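Local structure of ABC transporter substrate-binding protein (Rhizobium radiobacter, 6TFX) at residues Gly9-Val15 / Arg202-Asn206; Asn240-Glu246 / Leu461-Lys467; Val32-Ala38 / Gly145-Pro149; Ala38-Phe42 / Leu136-Asn141. The protein binds the mannityl-opine mannopinic acid as the periplasmic solute-binding component of an ABC importer in Agrobacterium. All coordinates share one frame; numbering follows the deposited sequence.

Interaction 1: Gly9-Val15 / Arg202-Asn206; sequences GVASEDV and RFLNN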
loop_
_atom_site.group_PDB
_atom_site.type_symbol
_atom_site.label_atom_id
_atom_site.label_comp_id
_atom_site.label_asym_id
_atom_site.label_seq_id
_atom_site.Cartn_x
_atom_site.Cartn_y
_atom_site.Cartn_z
ATOM N N GLY A 9 -2.358 10.348 15.939
ATOM C CA GLY A 9 -1.320 9.436 16.402
ATOM C C GLY A 9 -1.284 8.229 15.497
ATOM O O GLY A 9 -2.325 7.614 15.262
ATOM N N VAL A 10 -0.091 7.891 14.977
ATOM C CA VAL A 10 0.061 6.803 14.010
ATOM C C VAL A 10 1.060 5.766 14.454
ATOM O O VAL A 10 1.918 6.046 15.290
ATOM C CB VAL A 10 0.382 7.328 12.586
ATOM C CG1 VAL A 10 -0.610 8.428 12.161
ATOM C CG2 VAL A 10 1.823 7.834 12.490
ATOM N N ALA A 11 0.949 4.556 13.867
ATOM C CA ALA A 11 1.838 3.431 14.166
ATOM C C ALA A 11 3.034 3.522 13.229
ATOM O O ALA A 11 3.127 2.809 12.227
ATOM C CB ALA A 11 1.108 2.111 13.975
ATOM N N SER A 12 3.919 4.436 13.539
ATOM C CA SER A 12 5.154 4.671 12.793
ATOM C C SER A 12 6.146 5.306 13.732
ATOM O O SER A 12 5.751 5.986 14.685
ATOM C CB SER A 12 4.906 5.614 11.618
ATOM O OG SER A 12 6.117 5.871 10.928
ATOM N N GLU A 13 7.434 5.105 13.457
ATOM C CA GLU A 13 8.511 5.667 14.260
ATOM C C GLU A 13 9.066 6.951 13.670
ATOM O O GLU A 13 9.593 7.768 14.434
ATOM C CB GLU A 13 9.628 4.630 14.505
ATOM C CG GLU A 13 9.113 3.393 15.246
ATOM C CD GLU A 13 10.151 2.432 15.805
ATOM O OE1 GLU A 13 11.168 2.922 16.351
ATOM O OE2 GLU A 13 9.957 1.194 15.694
ATOM N N ASP A 14 8.933 7.164 12.329
ATOM C CA ASP A 14 9.478 8.370 11.690
ATOM C C ASP A 14 9.080 8.423 10.218
ATOM O O ASP A 14 8.471 7.485 9.702
ATOM C CB ASP A 14 11.038 8.342 11.762
ATOM C CG ASP A 14 11.804 9.665 11.631
ATOM O OD1 ASP A 14 11.151 10.748 11.571
ATOM O OD2 ASP A 14 13.056 9.622 11.583
ATOM N N VAL A 15 9.434 9.530 9.562
ATOM C CA VAL A 15 9.294 9.747 8.122
ATOM C C VAL A 15 10.486 9.032 7.487
ATOM O O VAL A 15 11.605 9.201 7.979
ATOM C CB VAL A 15 9.438 11.274 7.788
ATOM C CG1 VAL A 15 9.650 11.519 6.286
ATOM C CG2 VAL A 15 8.262 12.071 8.298
ATOM N N ARG A 202 1.660 12.727 14.763
ATOM C CA ARG A 202 2.505 12.164 15.819
ATOM C C ARG A 202 2.892 10.707 15.629
ATOM O O ARG A 202 2.016 9.860 15.434
ATOM C CB ARG A 202 1.828 12.340 17.182
ATOM C CG ARG A 202 1.716 13.800 17.620
ATOM C CD ARG A 202 1.205 13.934 19.047
ATOM N NE ARG A 202 2.102 13.317 20.028
ATOM C CZ ARG A 202 1.743 12.980 21.266
ATOM N NH1 ARG A 202 0.506 13.206 21.693
ATOM N NH2 ARG A 202 2.618 12.412 22.085
ATOM N N PHE A 203 4.202 10.419 15.777
ATOM C CA PHE A 203 4.752 9.066 15.681
ATOM C C PHE A 203 4.623 8.391 17.037
ATOM O O PHE A 203 5.297 8.779 18.001
ATOM C CB PHE A 203 6.209 9.112 15.208
ATOM C CG PHE A 203 6.312 9.678 13.812
ATOM C CD1 PHE A 203 5.712 9.033 12.738
ATOM C CD2 PHE A 203 7.016 10.852 13.569
ATOM C CE1 PHE A 203 5.798 9.561 11.450
ATOM C CE2 PHE A 203 7.112 11.373 12.281
ATOM C CZ PHE A 203 6.488 10.734 11.232
ATOM N N LEU A 204 3.641 7.495 17.156
ATOM C CA LEU A 204 3.371 6.814 18.424
ATOM C C LEU A 204 3.240 5.338 18.144
ATOM O O LEU A 204 2.138 4.778 18.204
ATOM C CB LEU A 204 2.096 7.378 19.105
ATOM C CG LEU A 204 2.218 8.799 19.664
ATOM C CD1 LEU A 204 0.857 9.424 19.866
ATOM C CD2 LEU A 204 2.993 8.813 21.001
ATOM N N ASN A 205 4.381 4.697 17.808
ATOM C CA ASN A 205 4.393 3.271 17.479
ATOM C C ASN A 205 3.937 2.375 18.633
ATOM O O ASN A 205 3.311 1.358 18.384
ATOM C CB ASN A 205 5.773 2.821 16.983
ATOM C CG ASN A 205 5.676 1.578 16.111
ATOM O OD1 ASN A 205 4.947 1.548 15.113
ATOM N ND2 ASN A 205 6.428 0.525 16.461
ATOM N N ASN A 206 4.199 2.782 19.894
ATOM C CA ASN A 206 3.790 2.003 21.063
ATOM C C ASN A 206 2.278 2.148 21.256
ATOM O O ASN A 206 1.787 3.258 21.495
ATOM C CB ASN A 206 4.554 2.455 22.296
ATOM C CG ASN A 206 4.189 1.647 23.517
ATOM O OD1 ASN A 206 3.251 1.978 24.246
ATOM N ND2 ASN A 206 4.906 0.558 23.746
#

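Interaction 2: Asn240-Glu246 / Leu461-Lys467; sequences NVVDTIE and LGTWARK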
loop_
_atom_site.group_PDB
_atom_site.type_symbol
_atom_site.label_atom_id
_atom_site.label_comp_id
_atom_site.label_asym_id
_atom_site.label_seq_id
_atom_site.Cartn_x
_atom_site.Cartn_y
_atom_site.Cartn_z
ATOM N N ASN A 240 -16.519 8.181 20.775
ATOM C CA ASN A 240 -15.577 7.643 19.790
ATOM C C ASN A 240 -16.300 7.028 18.619
ATOM O O ASN A 240 -17.391 6.467 18.774
ATOM C CB ASN A 240 -14.689 6.589 20.437
ATOM C CG ASN A 240 -13.787 7.098 21.532
ATOM O OD1 ASN A 240 -13.416 8.277 21.587
ATOM N ND2 ASN A 240 -13.393 6.206 22.418
ATOM N N VAL A 241 -15.679 7.118 17.442
ATOM C CA VAL A 241 -16.162 6.515 16.208
ATOM C C VAL A 241 -14.972 5.733 15.680
ATOM O O VAL A 241 -13.861 6.271 15.621
ATOM C CB VAL A 241 -16.639 7.568 15.162
ATOM C CG1 VAL A 241 -16.964 6.913 13.817
ATOM C CG2 VAL A 241 -17.843 8.353 15.681
ATOM N N VAL A 242 -15.195 4.464 15.311
ATOM C CA VAL A 242 -14.128 3.675 14.722
ATOM C C VAL A 242 -14.437 3.526 13.234
ATOM O O VAL A 242 -15.539 3.100 12.867
ATOM C CB VAL A 242 -13.856 2.315 15.416
ATOM C CG1 VAL A 242 -12.774 1.531 14.667
ATOM C CG2 VAL A 242 -13.437 2.516 16.869
ATOM N N ASP A 243 -13.485 3.927 12.389
ATOM C CA ASP A 243 -13.615 3.789 10.943
ATOM C C ASP A 243 -12.821 2.560 10.521
ATOM O O ASP A 243 -11.656 2.435 10.910
ATOM C CB ASP A 243 -13.046 5.024 10.222
ATOM C CG ASP A 243 -13.914 6.265 10.375
ATOM O OD1 ASP A 243 -15.160 6.160 10.163
ATOM O OD2 ASP A 243 -13.366 7.329 10.719
ATOM N N THR A 244 -13.454 1.648 9.746
ATOM C CA THR A 244 -12.763 0.478 9.173
ATOM C C THR A 244 -12.668 0.844 7.708
ATOM O O THR A 244 -13.700 1.120 7.078
ATOM C CB THR A 244 -13.480 -0.842 9.486
ATOM O OG1 THR A 244 -14.805 -0.784 8.962
ATOM C CG2 THR A 244 -13.491 -1.149 10.986
ATOM N N ILE A 245 -11.434 0.940 7.188
ATOM C CA ILE A 245 -11.134 1.537 5.882
ATOM C C ILE A 245 -10.682 0.533 4.844
ATOM O O ILE A 245 -9.716 -0.209 5.068
ATOM C CB ILE A 245 -10.070 2.681 6.052
ATOM C CG1 ILE A 245 -10.349 3.558 7.309
ATOM C CG2 ILE A 245 -9.928 3.541 4.774
ATOM C CD1 ILE A 245 -9.288 4.591 7.665
ATOM N N GLU A 246 -11.353 0.545 3.689
ATOM C CA GLU A 246 -10.912 -0.264 2.557
ATOM C C GLU A 246 -9.712 0.444 1.884
ATOM O O GLU A 246 -9.534 1.654 2.048
ATOM C CB GLU A 246 -12.049 -0.378 1.540
ATOM C CG GLU A 246 -13.163 -1.291 2.019
ATOM C CD GLU A 246 -14.404 -1.320 1.149
ATOM O OE1 GLU A 246 -14.277 -1.205 -0.092
ATOM O OE2 GLU A 246 -15.508 -1.480 1.716
ATOM N N LEU A 461 -8.918 -4.745 7.057
ATOM C CA LEU A 461 -9.258 -3.370 6.741
ATOM C C LEU A 461 -8.399 -2.477 7.658
ATOM O O LEU A 461 -7.946 -2.950 8.714
ATOM C CB LEU A 461 -10.744 -3.122 7.087
ATOM C CG LEU A 461 -11.725 -3.899 6.235
ATOM C CD1 LEU A 461 -13.134 -3.765 6.792
ATOM C CD2 LEU A 461 -11.692 -3.395 4.796
ATOM N N GLY A 462 -8.198 -1.219 7.271
ATOM C CA GLY A 462 -7.481 -0.276 8.127
ATOM C C GLY A 462 -8.409 0.093 9.274
ATOM O O GLY A 462 -9.617 0.172 9.076
ATOM N N THR A 463 -7.886 0.270 10.481
ATOM C CA THR A 463 -8.733 0.591 11.641
ATOM C C THR A 463 -8.212 1.870 12.270
ATOM O O THR A 463 -7.033 1.955 12.599
ATOM C CB THR A 463 -8.725 -0.545 12.681
ATOM O OG1 THR A 463 -7.373 -0.875 12.982
ATOM C CG2 THR A 463 -9.467 -1.780 12.211
ATOM N N TRP A 464 -9.089 2.863 12.427
ATOM C CA TRP A 464 -8.703 4.153 13.005
ATOM C C TRP A 464 -9.834 4.686 13.856
ATOM O O TRP A 464 -10.998 4.509 13.491
ATOM C CB TRP A 464 -8.393 5.150 11.863
ATOM C CG TRP A 464 -7.146 4.822 11.079
ATOM C CD1 TRP A 464 -6.986 3.838 10.137
ATOM C CD2 TRP A 464 -5.917 5.545 11.109
ATOM N NE1 TRP A 464 -5.698 3.853 9.653
ATOM C CE2 TRP A 464 -5.027 4.906 10.208
ATOM C CE3 TRP A 464 -5.488 6.700 11.779
ATOM C CZ2 TRP A 464 -3.737 5.381 9.971
ATOM C CZ3 TRP A 464 -4.193 7.149 11.568
ATOM C CH2 TRP A 464 -3.338 6.498 10.664
ATOM N N ALA A 465 -9.504 5.290 15.011
ATOM C CA ALA A 465 -10.533 5.842 15.890
ATOM C C ALA A 465 -10.470 7.368 15.837
ATOM O O ALA A 465 -9.399 7.942 15.641
ATOM C CB ALA A 465 -10.309 5.384 17.319
ATOM N N ARG A 466 -11.612 8.010 15.985
ATOM C CA ARG A 466 -11.670 9.468 15.999
ATOM C C ARG A 466 -12.745 9.873 16.980
ATOM O O ARG A 466 -13.588 9.054 17.361
ATOM C CB ARG A 466 -12.005 10.039 14.613
ATOM C CG ARG A 466 -13.393 9.658 14.096
ATOM C CD ARG A 466 -13.711 10.404 12.831
ATOM N NE ARG A 466 -14.816 9.786 12.101
ATOM C CZ ARG A 466 -16.083 10.169 12.198
ATOM N NH1 ARG A 466 -16.427 11.148 13.024
ATOM N NH2 ARG A 466 -17.021 9.561 11.488
ATOM N N LYS A 467 -12.716 11.131 17.385
ATOM C CA LYS A 467 -13.755 11.679 18.237
ATOM C C LYS A 467 -14.914 12.078 17.306
ATOM O O LYS A 467 -14.645 12.497 16.174
ATOM C CB LYS A 467 -13.200 12.882 19.021
ATOM C CG LYS A 467 -12.103 12.509 20.045
ATOM C CD LYS A 467 -12.674 11.727 21.230
ATOM C CE LYS A 467 -11.589 11.149 22.104
ATOM N NZ LYS A 467 -12.155 10.260 23.148
#

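Interaction 3: Val32-Ala38 / Gly145-Pro149; sequences VSYIYGA and GFIIP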
loop_
_atom_site.group_PDB
_atom_site.type_symbol
_atom_site.label_atom_id
_atom_site.label_comp_id
_atom_site.label_asym_id
_atom_site.label_seq_id
_atom_site.Cartn_x
_atom_site.Cartn_y
_atom_site.Cartn_z
ATOM N N VAL A 32 1.972 11.615 2.114
ATOM C CA VAL A 32 1.979 11.969 0.692
ATOM C C VAL A 32 0.559 12.315 0.198
ATOM O O VAL A 32 0.389 13.275 -0.560
ATOM C CB VAL A 32 2.647 10.805 -0.082
ATOM C CG1 VAL A 32 2.249 10.759 -1.546
ATOM C CG2 VAL A 32 4.166 10.892 0.080
ATOM N N SER A 33 -0.461 11.554 0.666
ATOM C CA SER A 33 -1.845 11.803 0.244
ATOM C C SER A 33 -2.399 13.140 0.744
ATOM O O SER A 33 -3.445 13.588 0.259
ATOM C CB SER A 33 -2.768 10.666 0.674
ATOM O OG SER A 33 -3.103 10.766 2.049
ATOM N N TYR A 34 -1.727 13.761 1.729
ATOM C CA TYR A 34 -2.199 15.070 2.245
ATOM C C TYR A 34 -1.464 16.225 1.542
ATOM O O TYR A 34 -1.969 17.346 1.508
ATOM C CB TYR A 34 -1.903 15.189 3.748
ATOM C CG TYR A 34 -2.591 14.168 4.648
ATOM C CD1 TYR A 34 -3.511 13.256 4.134
ATOM C CD2 TYR A 34 -2.222 14.030 5.981
ATOM C CE1 TYR A 34 -4.099 12.281 4.940
ATOM C CE2 TYR A 34 -2.816 13.074 6.803
ATOM C CZ TYR A 34 -3.762 12.207 6.284
ATOM O OH TYR A 34 -4.295 11.240 7.118
ATOM N N ILE A 35 -0.245 15.958 1.053
ATOM C CA ILE A 35 0.636 16.976 0.463
ATOM C C ILE A 35 0.473 17.145 -1.019
ATOM O O ILE A 35 0.665 18.256 -1.516
ATOM C CB ILE A 35 2.119 16.590 0.788
ATOM C CG1 ILE A 35 2.358 16.486 2.320
ATOM C CG2 ILE A 35 3.158 17.522 0.110
ATOM C CD1 ILE A 35 3.621 15.613 2.688
ATOM N N TYR A 36 0.271 16.017 -1.749
ATOM C CA TYR A 36 0.257 16.051 -3.200
ATOM C C TYR A 36 -1.110 15.765 -3.802
ATOM O O TYR A 36 -2.006 15.186 -3.149
ATOM C CB TYR A 36 1.188 14.958 -3.715
ATOM C CG TYR A 36 2.627 15.107 -3.295
ATOM C CD1 TYR A 36 3.506 15.897 -4.029
ATOM C CD2 TYR A 36 3.127 14.427 -2.186
ATOM C CE1 TYR A 36 4.842 16.029 -3.657
ATOM C CE2 TYR A 36 4.462 14.551 -1.803
ATOM C CZ TYR A 36 5.323 15.334 -2.560
ATOM O OH TYR A 36 6.656 15.414 -2.230
ATOM N N GLY A 37 -1.197 16.083 -5.085
ATOM C CA GLY A 37 -2.324 15.738 -5.950
ATOM C C GLY A 37 -1.809 15.103 -7.234
ATOM O O GLY A 37 -0.596 14.892 -7.395
ATOM N N ALA A 38 -2.713 14.820 -8.170
ATOM C CA ALA A 38 -2.322 14.176 -9.417
ATOM C C ALA A 38 -3.156 14.758 -10.574
ATOM O O ALA A 38 -3.943 15.692 -10.362
ATOM C CB ALA A 38 -2.538 12.671 -9.283
ATOM N N GLY A 145 1.459 8.222 -9.478
ATOM C CA GLY A 145 0.612 9.210 -10.151
ATOM C C GLY A 145 0.761 10.642 -9.658
ATOM O O GLY A 145 0.427 11.600 -10.369
ATOM N N PHE A 146 1.261 10.812 -8.426
ATOM C CA PHE A 146 1.366 12.152 -7.843
ATOM C C PHE A 146 2.321 13.025 -8.636
ATOM O O PHE A 146 3.369 12.546 -9.074
ATOM C CB PHE A 146 1.892 12.054 -6.423
ATOM C CG PHE A 146 0.917 11.423 -5.455
ATOM C CD1 PHE A 146 -0.175 12.146 -4.972
ATOM C CD2 PHE A 146 1.153 10.155 -4.936
ATOM C CE1 PHE A 146 -1.036 11.596 -4.008
ATOM C CE2 PHE A 146 0.276 9.593 -3.984
ATOM C CZ PHE A 146 -0.811 10.316 -3.532
ATOM N N ILE A 147 1.967 14.313 -8.782
ATOM C CA ILE A 147 2.781 15.265 -9.531
ATOM C C ILE A 147 3.654 16.078 -8.582
ATOM O O ILE A 147 3.175 16.605 -7.586
ATOM C CB ILE A 147 1.905 16.166 -10.435
ATOM C CG1 ILE A 147 0.953 15.332 -11.332
ATOM C CG2 ILE A 147 2.753 17.158 -11.262
ATOM C CD1 ILE A 147 1.641 14.287 -12.279
ATOM N N ILE A 148 4.934 16.190 -8.928
ATOM C CA ILE A 148 5.898 16.983 -8.155
ATOM C C ILE A 148 6.487 18.131 -9.018
ATOM O O ILE A 148 6.409 18.056 -10.253
ATOM C CB ILE A 148 7.008 16.127 -7.496
ATOM C CG1 ILE A 148 8.051 15.633 -8.532
ATOM C CG2 ILE A 148 6.394 14.967 -6.699
ATOM C CD1 ILE A 148 9.215 14.832 -7.933
ATOM N N PRO A 149 7.088 19.170 -8.388
ATOM C CA PRO A 149 7.594 20.303 -9.178
ATOM C C PRO A 149 8.983 20.029 -9.722
ATOM O O PRO A 149 9.886 19.679 -8.967
ATOM C CB PRO A 149 7.578 21.492 -8.197
ATOM C CG PRO A 149 7.165 20.931 -6.866
ATOM C CD PRO A 149 7.222 19.438 -6.940
HETATM O O HOH W 1 1.051 17.597 -6.025
#

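Interaction 4: Ala38-Phe42 / Leu136-Asn141; sequences ALVRF and LALLSN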
loop_
_atom_site.group_PDB
_atom_site.type_symbol
_atom_site.label_atom_id
_atom_site.label_comp_id
_atom_site.label_asym_id
_atom_site.label_seq_id
_atom_site.Cartn_x
_atom_site.Cartn_y
_atom_site.Cartn_z
ATOM N N ALA A 38 -2.713 14.820 -8.170
ATOM C CA ALA A 38 -2.322 14.176 -9.417
ATOM C C ALA A 38 -3.156 14.758 -10.574
ATOM O O ALA A 38 -3.943 15.692 -10.362
ATOM C CB ALA A 38 -2.538 12.671 -9.283
ATOM N N LEU A 39 -3.016 14.199 -11.791
ATOM C CA LEU A 39 -3.872 14.652 -12.902
ATOM C C LEU A 39 -5.351 14.401 -12.560
ATOM O O LEU A 39 -6.207 15.253 -12.802
ATOM C CB LEU A 39 -3.519 13.887 -14.168
ATOM C CG LEU A 39 -2.231 14.361 -14.875
ATOM C CD1 LEU A 39 -1.802 13.359 -15.952
ATOM C CD2 LEU A 39 -2.423 15.746 -15.496
ATOM N N VAL A 40 -5.637 13.224 -11.992
ATOM C CA VAL A 40 -7.011 12.821 -11.604
ATOM C C VAL A 40 -6.946 12.256 -10.193
ATOM O O VAL A 40 -5.853 12.017 -9.679
ATOM C CB VAL A 40 -7.614 11.804 -12.622
ATOM C CG1 VAL A 40 -7.720 12.419 -14.014
ATOM C CG2 VAL A 40 -6.780 10.514 -12.696
ATOM N N ARG A 41 -8.105 11.997 -9.557
ATOM C CA ARG A 41 -7.977 11.461 -8.219
ATOM C C ARG A 41 -9.118 10.541 -7.925
ATOM O O ARG A 41 -10.176 10.666 -8.529
ATOM C CB ARG A 41 -7.998 12.611 -7.188
ATOM C CG ARG A 41 -9.359 13.356 -7.123
ATOM C CD ARG A 41 -9.373 14.233 -5.896
ATOM N NE ARG A 41 -10.635 14.938 -5.709
ATOM C CZ ARG A 41 -10.858 15.750 -4.687
ATOM N NH1 ARG A 41 -9.917 15.938 -3.761
ATOM N NH2 ARG A 41 -12.022 16.383 -4.575
ATOM N N PHE A 42 -8.930 9.665 -6.960
ATOM C CA PHE A 42 -10.035 8.875 -6.435
ATOM C C PHE A 42 -10.955 9.901 -5.727
ATOM O O PHE A 42 -10.474 10.905 -5.185
ATOM C CB PHE A 42 -9.503 7.939 -5.347
ATOM C CG PHE A 42 -8.824 6.743 -5.957
ATOM C CD1 PHE A 42 -7.490 6.808 -6.355
ATOM C CD2 PHE A 42 -9.490 5.536 -6.067
ATOM C CE1 PHE A 42 -6.866 5.694 -6.943
ATOM C CE2 PHE A 42 -8.864 4.420 -6.642
ATOM C CZ PHE A 42 -7.570 4.520 -7.101
ATOM N N LEU A 136 -6.482 5.553 -15.867
ATOM C CA LEU A 136 -6.813 6.604 -14.897
ATOM C C LEU A 136 -6.320 6.277 -13.494
ATOM O O LEU A 136 -5.813 7.170 -12.825
ATOM C CB LEU A 136 -8.321 6.918 -14.895
ATOM C CG LEU A 136 -8.863 7.537 -16.179
ATOM C CD1 LEU A 136 -10.375 7.714 -16.077
ATOM C CD2 LEU A 136 -8.174 8.870 -16.516
ATOM N N ALA A 137 -6.359 4.987 -13.074
ATOM C CA ALA A 137 -5.808 4.612 -11.750
ATOM C C ALA A 137 -4.297 4.944 -11.731
ATOM O O ALA A 137 -3.806 5.491 -10.746
ATOM C CB ALA A 137 -6.007 3.122 -11.511
ATOM N N LEU A 138 -3.569 4.645 -12.830
ATOM C CA LEU A 138 -2.122 4.929 -12.891
ATOM C C LEU A 138 -1.822 6.429 -12.769
ATOM O O LEU A 138 -0.729 6.828 -12.334
ATOM C CB LEU A 138 -1.537 4.428 -14.211
ATOM C CG LEU A 138 -1.503 2.908 -14.396
ATOM C CD1 LEU A 138 -0.963 2.589 -15.791
ATOM C CD2 LEU A 138 -0.602 2.255 -13.331
ATOM N N LEU A 139 -2.782 7.264 -13.196
ATOM C CA LEU A 139 -2.580 8.722 -13.194
ATOM C C LEU A 139 -3.209 9.397 -11.989
ATOM O O LEU A 139 -3.302 10.633 -11.958
ATOM C CB LEU A 139 -3.123 9.336 -14.513
ATOM C CG LEU A 139 -2.514 8.767 -15.803
ATOM C CD1 LEU A 139 -3.178 9.397 -17.008
ATOM C CD2 LEU A 139 -0.973 8.967 -15.837
ATOM N N SER A 140 -3.683 8.585 -11.013
ATOM C CA SER A 140 -4.396 9.102 -9.862
ATOM C C SER A 140 -3.491 9.380 -8.681
ATOM O O SER A 140 -2.276 9.198 -8.764
ATOM C CB SER A 140 -5.519 8.151 -9.455
ATOM O OG SER A 140 -4.919 6.995 -8.896
ATOM N N ASN A 141 -4.116 9.764 -7.562
ATOM C CA ASN A 141 -3.402 10.158 -6.350
ATOM C C ASN A 141 -3.003 8.935 -5.536
ATOM O O ASN A 141 -3.481 8.708 -4.418
ATOM C CB ASN A 141 -4.201 11.198 -5.554
ATOM C CG ASN A 141 -5.559 10.719 -5.114
ATOM O OD1 ASN A 141 -6.258 9.996 -5.830
ATOM N ND2 ASN A 141 -5.969 11.171 -3.952
HETATM O O HOH W 2 -1.151 12.205 -12.582
HETATM O O HOH W 3 -8.755 11.309 -3.030
#

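Interaction 1: Gly9-Val15 / Arg202-Asn206
The ring of F203 lies beneath the chain at D14: D14 CA stands over the centre of one face, 3.7 Å from the ring centroid and 4° off the normal, a CH-pi contact. At the ring's edge, near its plane, comes S12 O, 3.2 Å from F203 CB, so the loop 12-14 bends round two sides of the phenyl group; the side chain of S12 is about 3 Å from a bound magnesium ion. V15 CG2 reaches F203 CZ obliquely at 3.7 Å, while V10 runs alongside the ring, pointing the same way from the neighbouring strand. The D14 carboxylate is turned almost square to the ring; its OD1 accepts from G178 N and, weakly, from V15 N. Behind these side chains is a parallel strand pair, 5-10 with 198-203, in the mixed sheet of this periplasmic binding protein; V10 N bonds R202 O at 2.9 Å, and L204 N returns a bond to V10 O. Beyond the sheet the chain makes an inverse gamma turn centred on A11. N205 swings its amide across this turn, CG anti to the backbone N (chi1 -156°), bringing OD1 to 3.3 Å from A11 C while ND2 bonds Q338 O. E13 CG passes obliquely over N205 CB at 3.8 Å.

Interaction 2: Asn240-Glu246 / Leu461-Lys467
R466 lies alongside V241 and reaches on to D243, the three side chains sharing one face of an antiparallel strand pair. V241 CG1 sits over one face of the guanidinium, toward its rim, 3.5 Å from R466 NH2. R466 NE, in the guanidinium plane, meets D243 OD2 on the syn side of that oxygen, 3.2 Å away, in a salt bridge. Carboxylate and guanidinium planes are 28° apart, and W472 NE1 is a second donor to D243 OD2, so one oxygen is gripped twice, which probably helps hold the negative charge on the aspartate. The tight part is the backbone ladder: V241 with R466, D243 with W464 and I245 with G462 are hydrogen-bonded pairs, the shortest bond being I245 N to G462 O at 2.7 Å. Farther along the same face, where both residues are buried, I245 CD1 presses obliquely on W464 CD1 at 3.5 Å. The two ends are more open. At one, L461 spreads its methyls between T244 and E246, CD2 lying 3.8 Å from E246 CG; the other, though partly exposed, is held by a polar bond, K467 bending at chi2 (-70°) so that NZ donates to N240 OD1 at 2.8 Å, in the carbonyl plane, while its charge also faces the F214 ring as a cation-pi pair. On the V242 and A465 face the methyl groups V242 CG2 and A465 CB are 4.3 Å apart. That face is covered by L231 and L234 of helix 228-235 and by F214 of helix 207-215, while strand 221-223 continues the sheet beyond 454-467.

Interaction 3: Val32-Ala38 / Gly145-Pro149
Where the chain leaves helix 26-35, the extended G37 and A38 run beside the loop 145-149, and I147 N donates to G37 O at 3.0 Å, nearly straight (169°) and in the carbonyl plane. A water extends this link, accepting from G37 N and donating to I147 O. The F146 ring fits against the end of the helix: V32 CG1 lies over one face, toward the rim, only 3.3 Å from F146 CE2, and Y36 CB meets F146 CD1 obliquely at 3.4 Å. V32 directs this methyl at the ring because its chi1 of 157° sets CG1 opposite the backbone N. G37 O comes near the edge of the same ring, which is thus approached by both the helix and the residues that follow it. Farther along the loop, Y36 CE1 touches I148 CG2 at 3.6 Å, and the phenol OH of Y36 is bonded to L18 O. A38 CB abuts the carbonyl of G145, 3.3 Å from its O. All the touching residues are buried. This is a helix C-terminus and its exit packed on an aromatic from the loop between helices 135-138 and 150-156, within the solute-binding protein family 5 fold.

Interaction 4: Ala38-Phe42 / Leu136-Asn141
Polar contacts come first: N141 OD1 accepts from F42 N at 2.9 Å, the donor tilted 27° from the amide plane, and the same oxygen sits at the edge of the F42 ring. The N141 amide reaches F42 with CG between the backbone N and the carbonyl carbon (chi1 60°). N141 ND2 donates to a water that in turn donates to F42 O, so both ends of the amide hold F42. A second water joins L39 N to L139 O, which also receives a weak bond from V40 N. S140 OG donates to A137 O at 2.6 Å, a carbonyl that takes S140 N as well; S140 OG also lies 3.0 Å from F42 CE1, obliquely to the ring. Two methyl groups rest against carbonyl oxygens, V40 CG2 3.5 Å from L136 O and A38 CB 3.4 Å from L139 O. Apolar contacts are wider: L39 CD1 meets L139 CD1 at 4.3 Å, and V40 CG2 faces L139 CB. Strand 40-41 thus runs past the C-terminal end of helix 135-138. It pairs on another side with strand 53-54, where R41 forms a salt bridge with E53. W60 of strand 57-62 covers V40 and L136, and helix 88-98 reaches L39 through V91 and L139 through L95.

From the N terminus, strand 5-10 opens interaction 1, which closes only at 202-206 and so encloses the next two contacts. Helix 26-35 and the link after it form interaction 3 with 145-149; within that span interaction 4 joins 38-42 to 136-141, sharing A38, and the two touch where F146 CZ comes 3.2 Å from N141 O. Both fasten the segment that follows helix 26-35 to the chain round helix 135-138. Interaction 2 comes later in series, bringing strand 240-255 to strand 454-467 near the C terminus. It belongs to the same mixed sheet as interaction 1, and V10 CG1 meets W464 CH2 at 3.7 Å.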